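Local structure of 2,3-dihydroxy-2,3-dihydrophenylpropionate dehydrogenase (5XTF) at residues T150-V155 against Y250-R256. The protein catalyses the NAD-dependent oxidation of naphthalene cis-dihydrodiol to 1,2-dihydroxynaphthalene, a step in the breakdown of aromatic hydrocarbons. Coordinates in Å, arbitrary orientation, origin at the centre of the assembly. Numbering follows the deposited sequence.
Sequences TNGSVV and YLLLASR
Asn151, with positive phi (phi/psi 45/59), is the first residue to leave the helical conformation after a long helix, and extended Gly152 leads into strand 153-155. Helix 250-254 runs nearly antiparallel to that strand, 160° between axes that approach to 8.7 Å; Ser255 then leaves the helical conformation. CA atoms pair Ser153 with Ala254 (6.3 Å) and Val155 with Leu253 (7.0 Å). Alternation along the strand turns Ser153 and Val155 toward the helix and Val154 away. Such a helix lying on a central parallel sheet exemplifies the Rossmann-type fold of short-chain dehydrogenases/reductases. Val155, in the t rotamer (chi1 -170°), places CG1 3.7 Å from Tyr250 CD1 and 3.9 Å from Leu253 CD1. Tyr250 OH is hydrogen-bonded to Thr157 OG1 further along the strand, and the Tyr250 side chain lies about 4 Å from those of Ile35 and Asn104, which bind NAD, although this chain holds none. A water donates to Val154 O (2.6 Å) and Leu253 O (3.2 Å). Beyond the helix, Arg256 reaches back, its NH2 and NH1 donating to Thr150 O at 2.7 and 3.0 Å; NH2 also forms a salt bridge with Asp99.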
loop_
_atom_site.group_PDB
_atom_site.type_symbol
_atom_site.label_atom_id
_atom_site.label_comp_id
_atom_site.label_asym_id
_atom_site.label_seq_id
_atom_site.Cartn_x
_atom_site.Cartn_y
_atom_site.Cartn_z
ATOM N N THR B 150 -21.316 -17.073 -17.428
ATOM C CA THR B 150 -21.049 -15.961 -18.325
ATOM C C THR B 150 -19.612 -15.471 -18.227
ATOM O O THR B 150 -19.246 -14.530 -18.945
ATOM C CB THR B 150 -22.006 -14.810 -18.019
ATOM O OG1 THR B 150 -21.794 -14.387 -16.662
ATOM C CG2 THR B 150 -23.471 -15.271 -18.178
ATOM N N ASN B 151 -18.799 -16.089 -17.362
ATOM C CA ASN B 151 -17.470 -15.608 -17.003
ATOM C C ASN B 151 -17.520 -14.106 -16.744
ATOM O O ASN B 151 -16.864 -13.293 -17.404
ATOM C CB ASN B 151 -16.445 -15.978 -18.078
ATOM C CG ASN B 151 -16.201 -17.479 -18.159
ATOM O OD1 ASN B 151 -16.857 -18.298 -17.479
ATOM N ND2 ASN B 151 -15.260 -17.854 -19.012
ATOM N N GLY B 152 -18.344 -13.749 -15.773
ATOM C CA GLY B 152 -18.690 -12.370 -15.529
ATOM C C GLY B 152 -17.771 -11.715 -14.536
ATOM O O GLY B 152 -16.649 -12.168 -14.298
ATOM N N SER B 153 -18.251 -10.627 -13.937
ATOM C CA SER B 153 -17.416 -9.936 -12.966
ATOM C C SER B 153 -18.196 -9.592 -11.700
ATOM O O SER B 153 -19.424 -9.708 -11.630
ATOM C CB SER B 153 -16.789 -8.669 -13.579
ATOM O OG SER B 153 -17.755 -7.671 -13.824
ATOM N N VAL B 154 -17.435 -9.181 -10.681
ATOM C CA VAL B 154 -17.951 -8.633 -9.436
ATOM C C VAL B 154 -17.345 -7.253 -9.236
ATOM O O VAL B 154 -16.159 -7.045 -9.513
ATOM C CB VAL B 154 -17.616 -9.544 -8.239
ATOM C CG1 VAL B 154 -18.117 -8.932 -6.961
ATOM C CG2 VAL B 154 -18.218 -10.896 -8.447
ATOM N N VAL B 155 -18.151 -6.308 -8.760
ATOM C CA VAL B 155 -17.653 -5.017 -8.296
ATOM C C VAL B 155 -18.195 -4.802 -6.903
ATOM O O VAL B 155 -19.410 -4.891 -6.691
ATOM C CB VAL B 155 -18.060 -3.844 -9.200
ATOM C CG1 VAL B 155 -17.301 -2.590 -8.778
ATOM C CG2 VAL B 155 -17.807 -4.173 -10.658
ATOM N N TYR B 250 -17.389 2.204 -11.816
ATOM C CA TYR B 250 -18.177 0.977 -11.821
ATOM C C TYR B 250 -18.448 0.511 -13.246
ATOM O O TYR B 250 -18.296 -0.674 -13.555
ATOM C CB TYR B 250 -19.495 1.182 -11.083
ATOM C CG TYR B 250 -19.385 1.416 -9.598
ATOM C CD1 TYR B 250 -19.567 0.379 -8.693
ATOM C CD2 TYR B 250 -19.159 2.684 -9.104
ATOM C CE1 TYR B 250 -19.510 0.602 -7.344
ATOM C CE2 TYR B 250 -19.099 2.924 -7.765
ATOM C CZ TYR B 250 -19.268 1.885 -6.881
ATOM O OH TYR B 250 -19.200 2.155 -5.525
ATOM N N LEU B 251 -18.823 1.438 -14.129
ATOM C CA LEU B 251 -19.118 1.082 -15.512
ATOM C C LEU B 251 -17.896 0.502 -16.207
ATOM O O LEU B 251 -17.996 -0.504 -16.914
ATOM C CB LEU B 251 -19.614 2.309 -16.266
ATOM C CG LEU B 251 -21.011 2.809 -15.939
ATOM C CD1 LEU B 251 -21.179 4.171 -16.607
ATOM C CD2 LEU B 251 -22.051 1.818 -16.457
ATOM N N LEU B 252 -16.735 1.148 -16.036
ATOM C CA LEU B 252 -15.483 0.616 -16.565
ATOM C C LEU B 252 -15.222 -0.799 -16.051
ATOM O O LEU B 252 -14.885 -1.703 -16.828
ATOM C CB LEU B 252 -14.326 1.543 -16.171
ATOM C CG LEU B 252 -12.910 1.518 -16.771
ATOM C CD1 LEU B 252 -11.987 2.279 -15.828
ATOM C CD2 LEU B 252 -12.335 0.140 -17.028
ATOM N N LEU B 253 -15.346 -1.002 -14.735
ATOM C CA LEU B 253 -14.997 -2.294 -14.138
ATOM C C LEU B 253 -15.962 -3.411 -14.535
ATOM O O LEU B 253 -15.573 -4.585 -14.548
ATOM C CB LEU B 253 -14.933 -2.177 -12.611
ATOM C CG LEU B 253 -13.823 -1.323 -11.986
ATOM C CD1 LEU B 253 -14.024 -1.213 -10.464
ATOM C CD2 LEU B 253 -12.444 -1.872 -12.297
ATOM N N ALA B 254 -17.213 -3.088 -14.845
ATOM C CA ALA B 254 -18.163 -4.109 -15.290
ATOM C C ALA B 254 -18.112 -4.372 -16.793
ATOM O O ALA B 254 -18.509 -5.455 -17.232
ATOM C CB ALA B 254 -19.590 -3.716 -14.896
ATOM N N SER B 255 -17.650 -3.417 -17.588
ATOM C CA SER B 255 -17.663 -3.575 -19.033
ATOM C C SER B 255 -16.759 -4.725 -19.468
ATOM O O SER B 255 -15.574 -4.777 -19.113
ATOM C CB SER B 255 -17.226 -2.270 -19.688
ATOM O OG SER B 255 -16.539 -2.526 -20.894
ATOM N N ARG B 256 -17.323 -5.668 -20.227
ATOM C CA ARG B 256 -16.502 -6.751 -20.749
ATOM C C ARG B 256 -15.533 -6.263 -21.798
ATOM O O ARG B 256 -14.544 -6.941 -22.071
ATOM C CB ARG B 256 -17.360 -7.837 -21.367
ATOM C CG ARG B 256 -18.151 -8.635 -20.395
ATOM C CD ARG B 256 -19.105 -9.518 -21.178
ATOM N NE ARG B 256 -19.955 -10.284 -20.278
ATOM C CZ ARG B 256 -19.580 -11.423 -19.723
ATOM N NH1 ARG B 256 -18.376 -11.903 -19.989
ATOM N NH2 ARG B 256 -20.390 -12.075 -18.904
HETATM O O HOH W 1 -15.211 -6.101 -11.720
#